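Long-range contacts in adenosylmethionine-8-amino-7-oxononanoate aminotransferase (Methanocaldococcus jannaschii, PDB 6ZHK), which probably transfers the amino group of S-adenosyl-L-methionine to 8-amino-7-oxononanoate, a pyridoxal 5'-phosphate-dependent step of biotin biosynthesis: residues Lys72-Ala77 with Cys346-Ala351; Phe265-Val270 with Glu292-Leu297; Gly275-Met280 with Gly392-Ile397. All coordinates share one frame; numbering follows the deposited sequence.

Contact 1. Residues Lys72-Ala77 with Cys346-Ala351; sequences KEIIEA and CSAALA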
ATOM      1  N   LYS A  72     -10.362  -8.754  22.129  1.00 16.33           N
ATOM      2  CA  LYS A  72     -10.482  -7.492  22.858  1.00 17.04           C
ATOM      3  C   LYS A  72      -9.174  -6.708  22.935  1.00 19.48           C
ATOM      4  O   LYS A  72      -9.211  -5.482  22.821  1.00 15.97           O
ATOM      5  CB  LYS A  72     -11.020  -7.689  24.286  1.00 18.70           C
ATOM      6  CG  LYS A  72     -12.490  -8.101  24.345  1.00 26.79           C
ATOM      7  N   GLU A  73      -8.040  -7.407  23.125  1.00 18.26           N
ATOM      8  CA  GLU A  73      -6.782  -6.687  23.331  1.00 18.96           C
ATOM      9  C   GLU A  73      -6.451  -5.822  22.104  1.00 17.93           C
ATOM     10  O   GLU A  73      -5.886  -4.724  22.240  1.00 16.38           O
ATOM     11  CB  GLU A  73      -5.621  -7.662  23.503  1.00 20.56           C
ATOM     12  CG  GLU A  73      -5.694  -8.530  24.767  1.00 21.98           C
ATOM     13  CD  GLU A  73      -6.357  -9.874  24.544  1.00 23.32           C
ATOM     14  OE1 GLU A  73      -7.290  -9.950  23.746  1.00 21.10           O
ATOM     15  OE2 GLU A  73      -5.902 -10.858  25.143  1.00 23.75           O
ATOM     16  N   ILE A  74      -6.738  -6.355  20.908  1.00 16.12           N
ATOM     17  CA  ILE A  74      -6.361  -5.661  19.696  1.00 17.11           C
ATOM     18  C   ILE A  74      -7.331  -4.494  19.511  1.00 18.37           C
ATOM     19  O   ILE A  74      -6.917  -3.374  19.188  1.00 18.50           O
ATOM     20  CB  ILE A  74      -6.364  -6.611  18.471  1.00 16.78           C
ATOM     21  CG1 ILE A  74      -5.521  -7.863  18.734  1.00 15.13           C
ATOM     22  CG2 ILE A  74      -5.834  -5.882  17.247  1.00 17.28           C
ATOM     23  CD1 ILE A  74      -5.592  -8.848  17.552  1.00 13.59           C
ATOM     24  N   ILE A  75      -8.634  -4.789  19.612  1.00 16.46           N
ATOM     25  CA  ILE A  75      -9.651  -3.744  19.484  1.00 19.26           C
ATOM     26  C   ILE A  75      -9.382  -2.637  20.504  1.00 17.78           C
ATOM     27  O   ILE A  75      -9.346  -1.440  20.177  1.00 20.00           O
ATOM     28  CB  ILE A  75     -11.090  -4.337  19.599  1.00 22.12           C
ATOM     29  CG1 ILE A  75     -11.487  -5.155  18.366  1.00 23.68           C
ATOM     30  CG2 ILE A  75     -12.165  -3.272  19.873  1.00 19.83           C
ATOM     31  CD1 ILE A  75     -12.604  -6.137  18.692  1.00 30.15           C
ATOM     32  N   GLU A  76      -9.106  -3.001  21.756  1.00 20.12           N
ATOM     33  CA  GLU A  76      -8.844  -1.987  22.780  1.00 19.46           C
ATOM     34  C   GLU A  76      -7.562  -1.180  22.506  1.00 21.17           C
ATOM     35  O   GLU A  76      -7.499   0.010  22.814  1.00 20.46           O
ATOM     36  CB  GLU A  76      -8.930  -2.598  24.199  1.00 21.86           C
ATOM     37  CG  GLU A  76     -10.400  -3.005  24.551  1.00 26.67           C
ATOM     38  CD  GLU A  76     -11.497  -1.939  24.367  1.00 30.97           C
ATOM     39  OE1 GLU A  76     -11.284  -0.814  24.878  1.00 35.31           O
ATOM     40  OE2 GLU A  76     -12.569  -2.216  23.706  1.00 31.93           O
ATOM     41  N   ALA A  77      -6.526  -1.819  21.964  1.00 17.32           N
ATOM     42  CA  ALA A  77      -5.294  -1.118  21.594  1.00 16.97           C
ATOM     43  C   ALA A  77      -5.562  -0.047  20.548  1.00 15.67           C
ATOM     44  O   ALA A  77      -5.067   1.083  20.648  1.00 17.37           O
ATOM     45  CB  ALA A  77      -4.245  -2.073  21.138  1.00 16.99           C
ATOM     46  N   CYS A 346       0.213   0.492  14.158  1.00 12.60           N
ATOM     47  CA  CYS A 346       1.251  -0.115  14.979  1.00 12.75           C
ATOM     48  C   CYS A 346       0.654  -0.560  16.320  1.00 15.15           C
ATOM     49  O   CYS A 346       1.099  -1.556  16.935  1.00 15.88           O
ATOM     50  CB  CYS A 346       2.327   0.936  15.264  1.00 12.27           C
ATOM     51  SG  CYS A 346       3.375   1.290  13.828  1.00 16.34           S
ATOM     52  N   SER A 347      -0.369   0.148  16.763  1.00 16.35           N
ATOM     53  CA  SER A 347      -1.030  -0.253  18.015  1.00 16.85           C
ATOM     54  C   SER A 347      -1.646  -1.655  17.871  1.00 17.00           C
ATOM     55  O   SER A 347      -1.509  -2.450  18.815  1.00 16.75           O
ATOM     56  CB  SER A 347      -2.055   0.772  18.424  1.00 16.80           C
ATOM     57  OG  SER A 347      -3.200   0.681  17.572  1.00 19.47           O
ATOM     58  N   ALA A 348      -2.293  -1.978  16.716  1.00 16.03           N
ATOM     59  CA  ALA A 348      -2.860  -3.313  16.512  1.00 14.89           C
ATOM     60  C   ALA A 348      -1.746  -4.355  16.582  1.00 16.28           C
ATOM     61  O   ALA A 348      -1.921  -5.426  17.196  1.00 17.27           O
ATOM     62  CB  ALA A 348      -3.671  -3.453  15.255  1.00 17.07           C
ATOM     63  N   ALA A 349      -0.607  -4.062  15.929  1.00 14.21           N
ATOM     64  CA  ALA A 349       0.465  -5.043  15.908  1.00 14.41           C
ATOM     65  C   ALA A 349       1.055  -5.270  17.294  1.00 14.82           C
ATOM     66  O   ALA A 349       1.458  -6.396  17.612  1.00 15.80           O
ATOM     67  CB  ALA A 349       1.571  -4.646  14.939  1.00 13.15           C
ATOM     68  N   LEU A 350       1.225  -4.187  18.076  1.00 15.68           N
ATOM     69  CA  LEU A 350       1.737  -4.316  19.433  1.00 15.82           C
ATOM     70  C   LEU A 350       0.856  -5.259  20.227  1.00 17.33           C
ATOM     71  O   LEU A 350       1.376  -6.170  20.890  1.00 17.40           O
ATOM     72  CB  LEU A 350       1.817  -2.937  20.116  1.00 15.86           C
ATOM     73  CG  LEU A 350       3.014  -2.084  19.706  1.00 16.42           C
ATOM     74  CD1 LEU A 350       2.857  -0.644  20.220  1.00 18.27           C
ATOM     75  CD2 LEU A 350       4.335  -2.677  20.235  1.00 16.59           C
ATOM     76  N   ALA A 351      -0.478  -5.051  20.133  1.00 16.20           N
ATOM     77  CA  ALA A 351      -1.383  -5.935  20.859  1.00 17.05           C
ATOM     78  C   ALA A 351      -1.232  -7.378  20.385  1.00 18.35           C
ATOM     79  O   ALA A 351      -1.254  -8.302  21.209  1.00 17.72           O
ATOM     80  CB  ALA A 351      -2.835  -5.525  20.738  1.00 17.38           C
TER

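Contact 2. Residues Phe265-Val270 with Glu292-Leu297; sequences FILDEV and EKPDIL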
ATOM      1  N   PHE A 265      19.341 -12.414  -0.403  1.00 15.01           N
ATOM      2  CA  PHE A 265      18.215 -13.334  -0.393  1.00 14.47           C
ATOM      3  C   PHE A 265      17.065 -12.652   0.343  1.00 13.88           C
ATOM      4  O   PHE A 265      17.222 -12.238   1.500  1.00 12.63           O
ATOM      5  CB  PHE A 265      18.579 -14.661   0.308  1.00 16.54           C
ATOM      6  CG  PHE A 265      17.447 -15.670   0.376  1.00 17.08           C
ATOM      7  CD1 PHE A 265      16.531 -15.797  -0.670  1.00 18.31           C
ATOM      8  CD2 PHE A 265      17.292 -16.505   1.473  1.00 20.08           C
ATOM      9  CE1 PHE A 265      15.494 -16.722  -0.615  1.00 17.86           C
ATOM     10  CE2 PHE A 265      16.237 -17.425   1.547  1.00 20.49           C
ATOM     11  CZ  PHE A 265      15.350 -17.534   0.496  1.00 19.34           C
ATOM     12  N   ILE A 266      15.910 -12.481  -0.361  1.00 13.61           N
ATOM     13  CA  ILE A 266      14.737 -11.874   0.217  1.00 12.15           C
ATOM     14  C   ILE A 266      13.738 -12.967   0.507  1.00 11.73           C
ATOM     15  O   ILE A 266      13.412 -13.715  -0.396  1.00 15.52           O
ATOM     16  CB  ILE A 266      14.138 -10.876  -0.804  1.00 12.74           C
ATOM     17  CG1 ILE A 266      15.204  -9.838  -1.192  1.00 12.86           C
ATOM     18  CG2 ILE A 266      12.865 -10.300  -0.185  1.00 14.29           C
ATOM     19  CD1 ILE A 266      14.595  -8.738  -2.152  1.00 10.90           C
ATOM     20  N   LEU A 267      13.243 -13.053   1.744  1.00 12.30           N
ATOM     21  CA  LEU A 267      12.207 -14.047   2.023  1.00 14.32           C
ATOM     22  C   LEU A 267      10.914 -13.287   2.288  1.00 14.56           C
ATOM     23  O   LEU A 267      10.834 -12.408   3.155  1.00 15.36           O
ATOM     24  CB  LEU A 267      12.590 -14.902   3.226  1.00 12.53           C
ATOM     25  CG  LEU A 267      11.794 -16.192   3.429  1.00 13.37           C
ATOM     26  CD1 LEU A 267      12.141 -17.172   2.316  1.00 13.34           C
ATOM     27  CD2 LEU A 267      12.116 -16.812   4.819  1.00 12.78           C
ATOM     28  N   ASP A 268       9.877 -13.651   1.494  1.00 16.28           N
ATOM     29  CA  ASP A 268       8.589 -13.022   1.652  1.00 13.93           C
ATOM     30  C   ASP A 268       7.735 -13.862   2.617  1.00 13.60           C
ATOM     31  O   ASP A 268       7.174 -14.871   2.211  1.00 15.73           O
ATOM     32  CB  ASP A 268       7.923 -12.886   0.276  1.00 17.03           C
ATOM     33  CG  ASP A 268       6.499 -12.364   0.364  1.00 17.03           C
ATOM     34  OD1 ASP A 268       6.011 -12.181   1.503  1.00 14.09           O
ATOM     35  OD2 ASP A 268       5.937 -12.075  -0.723  1.00 19.59           O
ATOM     36  N   GLU A 269       7.634 -13.429   3.880  1.00 14.01           N
ATOM     37  CA  GLU A 269       6.794 -14.135   4.860  1.00 13.31           C
ATOM     38  C   GLU A 269       5.504 -13.344   5.100  1.00 12.46           C
ATOM     39  O   GLU A 269       4.940 -13.347   6.178  1.00 12.94           O
ATOM     40  CB  GLU A 269       7.606 -14.379   6.129  1.00 13.65           C
ATOM     41  CG  GLU A 269       8.693 -15.440   5.927  1.00 16.08           C
ATOM     42  CD  GLU A 269       8.881 -16.337   7.147  1.00 17.02           C
ATOM     43  OE1 GLU A 269       7.845 -16.899   7.655  1.00 18.48           O
ATOM     44  OE2 GLU A 269      10.048 -16.450   7.629  1.00 18.53           O
ATOM     45  N   VAL A 270       5.003 -12.666   4.054  1.00 12.77           N
ATOM     46  CA  VAL A 270       3.801 -11.889   4.289  1.00 14.60           C
ATOM     47  C   VAL A 270       2.637 -12.787   4.741  1.00 14.81           C
ATOM     48  O   VAL A 270       1.926 -12.448   5.660  1.00 14.80           O
ATOM     49  CB  VAL A 270       3.435 -11.013   3.071  1.00 13.95           C
ATOM     50  CG1 VAL A 270       2.033 -10.440   3.242  1.00 15.93           C
ATOM     51  CG2 VAL A 270       4.458  -9.884   2.912  1.00 13.96           C
ATOM     52  N   GLU A 292      22.756 -16.587   8.557  1.00 19.88           N
ATOM     53  CA  GLU A 292      22.337 -15.194   8.608  1.00 21.04           C
ATOM     54  C   GLU A 292      21.533 -14.895   7.342  1.00 17.25           C
ATOM     55  O   GLU A 292      21.733 -13.854   6.736  1.00 19.08           O
ATOM     56  CB  GLU A 292      23.511 -14.231   8.884  1.00 25.02           C
ATOM     57  CG  GLU A 292      24.049 -14.441  10.302  1.00 26.97           C
ATOM     58  CD  GLU A 292      25.339 -13.737  10.656  1.00 31.21           C
ATOM     59  OE1 GLU A 292      25.540 -12.619  10.188  1.00 34.48           O
ATOM     60  OE2 GLU A 292      26.113 -14.315  11.446  1.00 41.22           O
ATOM     61  N   LYS A 293      20.625 -15.822   6.966  1.00 15.13           N
ATOM     62  CA  LYS A 293      19.736 -15.558   5.838  1.00 15.71           C
ATOM     63  C   LYS A 293      18.315 -15.731   6.317  1.00 15.94           C
ATOM     64  O   LYS A 293      18.048 -16.504   7.249  1.00 18.42           O
ATOM     65  CB  LYS A 293      20.029 -16.544   4.715  1.00 17.88           C
ATOM     66  CG  LYS A 293      21.400 -16.338   4.094  1.00 19.93           C
ATOM     67  CD  LYS A 293      21.369 -15.142   3.153  1.00 25.60           C
ATOM     68  CE  LYS A 293      22.716 -14.821   2.554  1.00 23.82           C
ATOM     69  NZ  LYS A 293      23.419 -13.834   3.419  1.00 31.60           N
ATOM     70  N   PRO A 294      17.322 -15.039   5.729  1.00 14.29           N
ATOM     71  CA  PRO A 294      17.514 -14.132   4.604  1.00 14.45           C
ATOM     72  C   PRO A 294      18.131 -12.805   5.015  1.00 13.91           C
ATOM     73  O   PRO A 294      18.040 -12.410   6.165  1.00 14.66           O
ATOM     74  CB  PRO A 294      16.062 -13.835   4.200  1.00 15.64           C
ATOM     75  CG  PRO A 294      15.296 -13.837   5.527  1.00 13.48           C
ATOM     76  CD  PRO A 294      15.957 -15.048   6.224  1.00 14.06           C
ATOM     77  N   ASP A 295      18.619 -12.056   4.013  1.00 13.59           N
ATOM     78  CA  ASP A 295      19.130 -10.718   4.218  1.00 13.96           C
ATOM     79  C   ASP A 295      18.004  -9.731   4.418  1.00 15.50           C
ATOM     80  O   ASP A 295      18.157  -8.745   5.143  1.00 13.23           O
ATOM     81  CB  ASP A 295      19.926 -10.264   2.986  1.00 16.49           C
ATOM     82  CG  ASP A 295      21.090 -11.200   2.778  1.00 19.18           C
ATOM     83  OD1 ASP A 295      22.051 -11.073   3.585  1.00 21.33           O
ATOM     84  OD2 ASP A 295      20.986 -12.083   1.895  1.00 16.70           O
ATOM     85  N   ILE A 296      16.872 -10.026   3.812  1.00 12.28           N
ATOM     86  CA  ILE A 296      15.720  -9.145   3.944  1.00 12.47           C
ATOM     87  C   ILE A 296      14.501 -10.048   4.110  1.00 13.04           C
ATOM     88  O   ILE A 296      14.365 -11.013   3.401  1.00 16.53           O
ATOM     89  CB  ILE A 296      15.534  -8.253   2.698  1.00 12.90           C
ATOM     90  CG1 ILE A 296      16.799  -7.482   2.317  1.00 13.04           C
ATOM     91  CG2 ILE A 296      14.331  -7.340   2.857  1.00 12.13           C
ATOM     92  CD1 ILE A 296      16.531  -6.452   1.185  1.00 14.31           C
ATOM     93  N   LEU A 297      13.644  -9.725   5.070  1.00 13.18           N
ATOM     94  CA  LEU A 297      12.435 -10.450   5.458  1.00 12.04           C
ATOM     95  C   LEU A 297      11.256  -9.491   5.255  1.00 12.23           C
ATOM     96  O   LEU A 297      11.266  -8.421   5.847  1.00 13.26           O
ATOM     97  CB  LEU A 297      12.539 -10.834   6.942  1.00 12.66           C
ATOM     98  CG  LEU A 297      11.257 -11.484   7.539  1.00 12.61           C
ATOM     99  CD1 LEU A 297      10.988 -12.807   6.802  1.00 12.94           C
ATOM    100  CD2 LEU A 297      11.404 -11.685   9.049  1.00 12.20           C
TER

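Contact 3. Residues Gly275-Met280 with Gly392-Ile397; sequences GRTGKM and GFMVGI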
ATOM      1  N   GLY A 275       2.958 -17.354  12.750  1.00 21.23           N
ATOM      2  CA  GLY A 275       2.485 -18.642  13.250  1.00 18.66           C
ATOM      3  C   GLY A 275       1.765 -19.549  12.236  1.00 19.00           C
ATOM      4  O   GLY A 275       1.555 -20.706  12.580  1.00 16.06           O
ATOM      5  N   ARG A 276       1.370 -19.067  11.023  1.00 14.61           N
ATOM      6  CA  ARG A 276       0.514 -19.893  10.176  1.00 17.12           C
ATOM      7  C   ARG A 276       1.113 -21.264   9.828  1.00 19.59           C
ATOM      8  O   ARG A 276       0.370 -22.228   9.705  1.00 20.12           O
ATOM      9  CB  ARG A 276       0.017 -19.138   8.935  1.00 20.25           C
ATOM     10  CG  ARG A 276      -1.353 -19.581   8.437  1.00 19.69           C
ATOM     11  CD  ARG A 276      -2.430 -19.109   9.399  1.00 19.82           C
ATOM     12  NE  ARG A 276      -2.705 -17.688   9.062  1.00 23.35           N
ATOM     13  CZ  ARG A 276      -3.805 -17.036   9.387  1.00 19.27           C
ATOM     14  NH1 ARG A 276      -4.700 -17.629  10.138  1.00 16.93           N
ATOM     15  NH2 ARG A 276      -3.988 -15.766   9.050  1.00 19.96           N
ATOM     16  N   THR A 277       2.437 -21.381   9.646  1.00 20.82           N
ATOM     17  CA  THR A 277       3.028 -22.667   9.251  1.00 22.83           C
ATOM     18  C   THR A 277       3.310 -23.565  10.446  1.00 22.41           C
ATOM     19  O   THR A 277       3.710 -24.705  10.258  1.00 21.88           O
ATOM     20  CB  THR A 277       4.356 -22.537   8.486  1.00 19.94           C
ATOM     21  OG1 THR A 277       5.318 -21.982   9.385  1.00 18.60           O
ATOM     22  CG2 THR A 277       4.239 -21.646   7.267  1.00 21.41           C
ATOM     23  N   GLY A 278       3.161 -23.029  11.669  1.00 23.67           N
ATOM     24  CA  GLY A 278       3.384 -23.789  12.890  1.00 21.66           C
ATOM     25  C   GLY A 278       4.552 -23.224  13.673  1.00 19.68           C
ATOM     26  O   GLY A 278       4.728 -23.542  14.826  1.00 21.76           O
ATOM     27  N   LYS A 279       5.374 -22.390  13.019  1.00 20.07           N
ATOM     28  CA  LYS A 279       6.434 -21.677  13.719  1.00 19.87           C
ATOM     29  C   LYS A 279       6.130 -20.184  13.637  1.00 19.45           C
ATOM     30  O   LYS A 279       5.393 -19.796  12.745  1.00 17.25           O
ATOM     31  CB  LYS A 279       7.712 -21.809  12.899  1.00 24.07           C
ATOM     32  CG  LYS A 279       8.421 -23.146  12.988  1.00 31.61           C
ATOM     33  CD  LYS A 279       9.731 -22.978  12.275  1.00 33.81           C
ATOM     34  CE  LYS A 279      10.229 -24.243  11.627  1.00 39.72           C
ATOM     35  NZ  LYS A 279      11.707 -24.153  11.542  1.00 40.66           N
ATOM     36  N   MET A 280       6.783 -19.352  14.471  1.00 17.03           N
ATOM     37  CA  MET A 280       6.506 -17.927  14.443  1.00 18.00           C
ATOM     38  C   MET A 280       6.802 -17.343  13.041  1.00 18.96           C
ATOM     39  O   MET A 280       5.998 -16.558  12.490  1.00 17.76           O
ATOM     40  CB  MET A 280       7.295 -17.171  15.508  1.00 17.98           C
ATOM     41  CG  MET A 280       6.817 -15.714  15.631  1.00 20.82           C
ATOM     42  SD  MET A 280       5.043 -15.562  16.213  1.00 19.69           S
ATOM     43  CE  MET A 280       5.048 -13.807  16.591  1.00 17.54           C
ATOM     44  N   GLY A 392       1.390 -26.681   8.475  1.00 18.39           N
ATOM     45  CA  GLY A 392       0.625 -26.153   9.616  1.00 19.42           C
ATOM     46  C   GLY A 392      -0.834 -25.854   9.243  1.00 19.58           C
ATOM     47  O   GLY A 392      -1.545 -26.729   8.725  1.00 19.85           O
ATOM     48  N   PHE A 393      -1.238 -24.582   9.422  1.00 19.51           N
ATOM     49  CA  PHE A 393      -2.585 -24.134   9.088  1.00 19.49           C
ATOM     50  C   PHE A 393      -2.662 -23.516   7.681  1.00 23.07           C
ATOM     51  O   PHE A 393      -3.471 -22.613   7.466  1.00 21.99           O
ATOM     52  CB  PHE A 393      -3.024 -23.075  10.124  1.00 18.79           C
ATOM     53  CG  PHE A 393      -3.467 -23.552  11.478  1.00 16.79           C
ATOM     54  CD1 PHE A 393      -4.297 -24.665  11.595  1.00 17.97           C
ATOM     55  CD2 PHE A 393      -2.996 -22.914  12.636  1.00 18.49           C
ATOM     56  CE1 PHE A 393      -4.716 -25.113  12.850  1.00 19.69           C
ATOM     57  CE2 PHE A 393      -3.426 -23.353  13.881  1.00 21.11           C
ATOM     58  CZ  PHE A 393      -4.283 -24.439  13.982  1.00 19.17           C
ATOM     59  N   MET A 394      -1.761 -23.901   6.753  1.00 16.69           N
ATOM     60  CA  MET A 394      -1.911 -23.445   5.385  1.00 17.06           C
ATOM     61  C   MET A 394      -1.963 -24.702   4.524  1.00 17.56           C
ATOM     62  O   MET A 394      -0.954 -25.379   4.309  1.00 18.58           O
ATOM     63  CB  MET A 394      -0.680 -22.623   4.969  1.00 15.19           C
ATOM     64  CG  MET A 394      -0.477 -21.430   5.866  1.00 16.54           C
ATOM     65  SD  MET A 394       0.966 -20.412   5.406  1.00 18.45           S
ATOM     66  CE  MET A 394       0.144 -19.310   4.258  1.00 19.31           C
ATOM     67  N   VAL A 395      -3.151 -25.016   4.021  1.00 18.13           N
ATOM     68  CA  VAL A 395      -3.410 -26.311   3.411  1.00 17.16           C
ATOM     69  C   VAL A 395      -4.117 -26.086   2.093  1.00 17.13           C
ATOM     70  O   VAL A 395      -4.977 -25.208   1.975  1.00 17.35           O
ATOM     71  CB  VAL A 395      -4.214 -27.222   4.377  1.00 19.98           C
ATOM     72  CG1 VAL A 395      -4.872 -28.412   3.665  1.00 24.63           C
ATOM     73  CG2 VAL A 395      -3.335 -27.715   5.500  1.00 19.91           C
ATOM     74  N   GLY A 396      -3.749 -26.869   1.080  1.00 17.44           N
ATOM     75  CA  GLY A 396      -4.553 -26.881  -0.133  1.00 15.23           C
ATOM     76  C   GLY A 396      -5.091 -28.286  -0.407  1.00 17.98           C
ATOM     77  O   GLY A 396      -4.425 -29.295  -0.071  1.00 18.69           O
ATOM     78  N   ILE A 397      -6.304 -28.329  -0.979  1.00 17.72           N
ATOM     79  CA  ILE A 397      -6.895 -29.599  -1.414  1.00 20.06           C
ATOM     80  C   ILE A 397      -7.223 -29.468  -2.886  1.00 19.49           C
ATOM     81  O   ILE A 397      -8.130 -28.712  -3.263  1.00 18.66           O
ATOM     82  CB  ILE A 397      -8.139 -30.019  -0.590  1.00 19.00           C
ATOM     83  CG1 ILE A 397      -7.801 -30.100   0.884  1.00 20.90           C
ATOM     84  CG2 ILE A 397      -8.758 -31.329  -1.113  1.00 19.53           C
ATOM     85  CD1 ILE A 397      -7.985 -28.774   1.592  1.00 23.65           C
TER

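Contact 1. Residues Lys72-Ala77 with Cys346-Ala351
Ile74 meets Ala348 and Ala351 with both of its branches, because its first torsion (chi1 -53°) sets CG2 anti to the backbone N and CG1 beside that nitrogen. CG2 reaches the methyl of Ala348, with Ile74 CG2 3.8 Å from Ala348 CB. The other branch meets Ala351, Ile74 CG1 lying 4.1 Å from Ala351 CB. Ala351 brings only a methyl group to the contact, yet that methyl rests against the backbone of the facing helix: Ala351 CB is 3.5 Å from Glu73 O and 3.7 Å from Ile74 CA. One turn further along, Ala77 CB meets it tip to tip, 3.8 Å from Ala351 CB. The same Ala77 methyl also presses on the backbone, Ala77 CB standing 3.6 Å from Ser347 O. With alanines at these points the axes of the two segments approach to 8.1 Å and run roughly antiparallel, at 152°. No hydrogen bond crosses between the segments. Ser347 faces Ala77, but its hydroxyl, placed between the backbone N and the carbonyl carbon (chi1 74°), bonds within its own helix to Leu344 O. Glu73 starts toward the partner and then bends away, forming a salt bridge with Arg71. The contact is a largely apolar helix-helix packing away from the annotated sites. It joins helix 72-82 to helix 343-358, with the loop residues Tyr307 and Thr304 lying against Ile74 and Ala348. Ile75, pointing away from the contact, packs on Asp83 of the second subunit, whereas Cys346 and Ala349 on helix 343-358 rest on Leu101 of helix 96-108.

Contact 2. Residues Phe265-Val270 with Glu292-Leu297
Pro294 fills the angle between Phe265 and Leu267, alternate residues on one face of their strand. Its ring touches the stem of the leucine, with Pro294 CG 3.7 Å from Leu267 CB, while Phe265, its CG anti to the backbone N (chi1 179°), brings CD2 to 4.0 Å from Pro294 CB. The peptide bond before Pro294 is cis, which folds the chain sharply just ahead of the next strand. Farther along this face Leu297 CD1 packs obliquely against the aliphatic part of Glu269, 3.6 Å from Glu269 CG. The glutamate's carboxylate turns elsewhere, to the backbone N of Phe282 and Cys283 and to Thr272. On the reverse face Ile266 and Ile296 lie side by side. The two strands pair in parallel, Leu267 N donating to Ile296 O over 2.9 Å. Phe265 O is gripped by two donors: Asp295 N, in the carbonyl plane, and Ile296 N, tilted from it. At the polar edge Asp295 closes the start of the pairing, its OD2 accepting from Phe265 N at 2.8 Å through the anti lone pair, with an N-H...O angle of 165°. Asp295 OD1 receives Lys293 NZ at 3.1 Å in a salt bridge that fixes the carboxylate further. At the opposite end Asp268, predicted to bind the cofactor, accepts from Val270 N in an Asx turn, while its OD2 is hydrogen-bonded to His156 ND1. Strands 265-268 and 296-299 belong to the beta-alpha-beta unit completed by helix 286-291, in the seven-stranded sheet characteristic of fold type I enzymes. Strand 228-234 adjoins 265-268 on its other side; helix 122-140 covers the isoleucine face, and helix 250-261 packs against Phe265.

Contact 3. Residues Gly275-Met280 with Gly392-Ile397
Arg276, at the second position of a type I beta turn from Gly275 to Gly278, lays its aliphatic stem across Met394, the first residue of strand 394-399. Arg276 CB lies 3.9 Å from Met394 SD. CG comes closer still, Arg276 CG being 3.3 Å from Met394 CG, a short approach. The chain bends there (chi2 72°) and carries Arg276 CD to 4.1 Å from Phe393 CB. Beyond, the guanidinium stands steeply to the Phe393 ring, the planes 78° apart, and NH1 bonds to Asn65 O, with weaker bonds to Pro441 O and Ser60 OG. The side chain is about 6 Å from that of Lys301, the predicted site of cofactor attachment. An alanine here would probably leave Asn65 O without this donor and open a gap beside Met394 and Phe393. The backbone makes its own link: Phe393 N donates to Arg276 O at 2.9 Å, almost straight on to the carbonyl (C=O...N 177°). Next to it Gly392 has positive phi, and any side chain would collide with the turn's carbonyls; as glycine, its CA settles 3.5 Å from Thr277 O in a CA-H...O contact.

From the N terminus, helix 72-82 is met first, and its partner in contact 1 lies 269 residues further on, on helix 343-358, closing a very long loop. Within that span the chain forms the seven-stranded sheet, where contact 2 closes the short loop from 265-270 to 292-297 and thus lies wholly within the loop of contact 1. Contact 3 starts in the connection between strand 265-268 and helix 286-291, at 275-280, but finds its partner at 392-397, so it crosses both others. It thereby ties the segment following strand 265-268 to the three-stranded antiparallel sheet. Contacts 2 and 3 come within about 5 Å at their nearest atoms without touching.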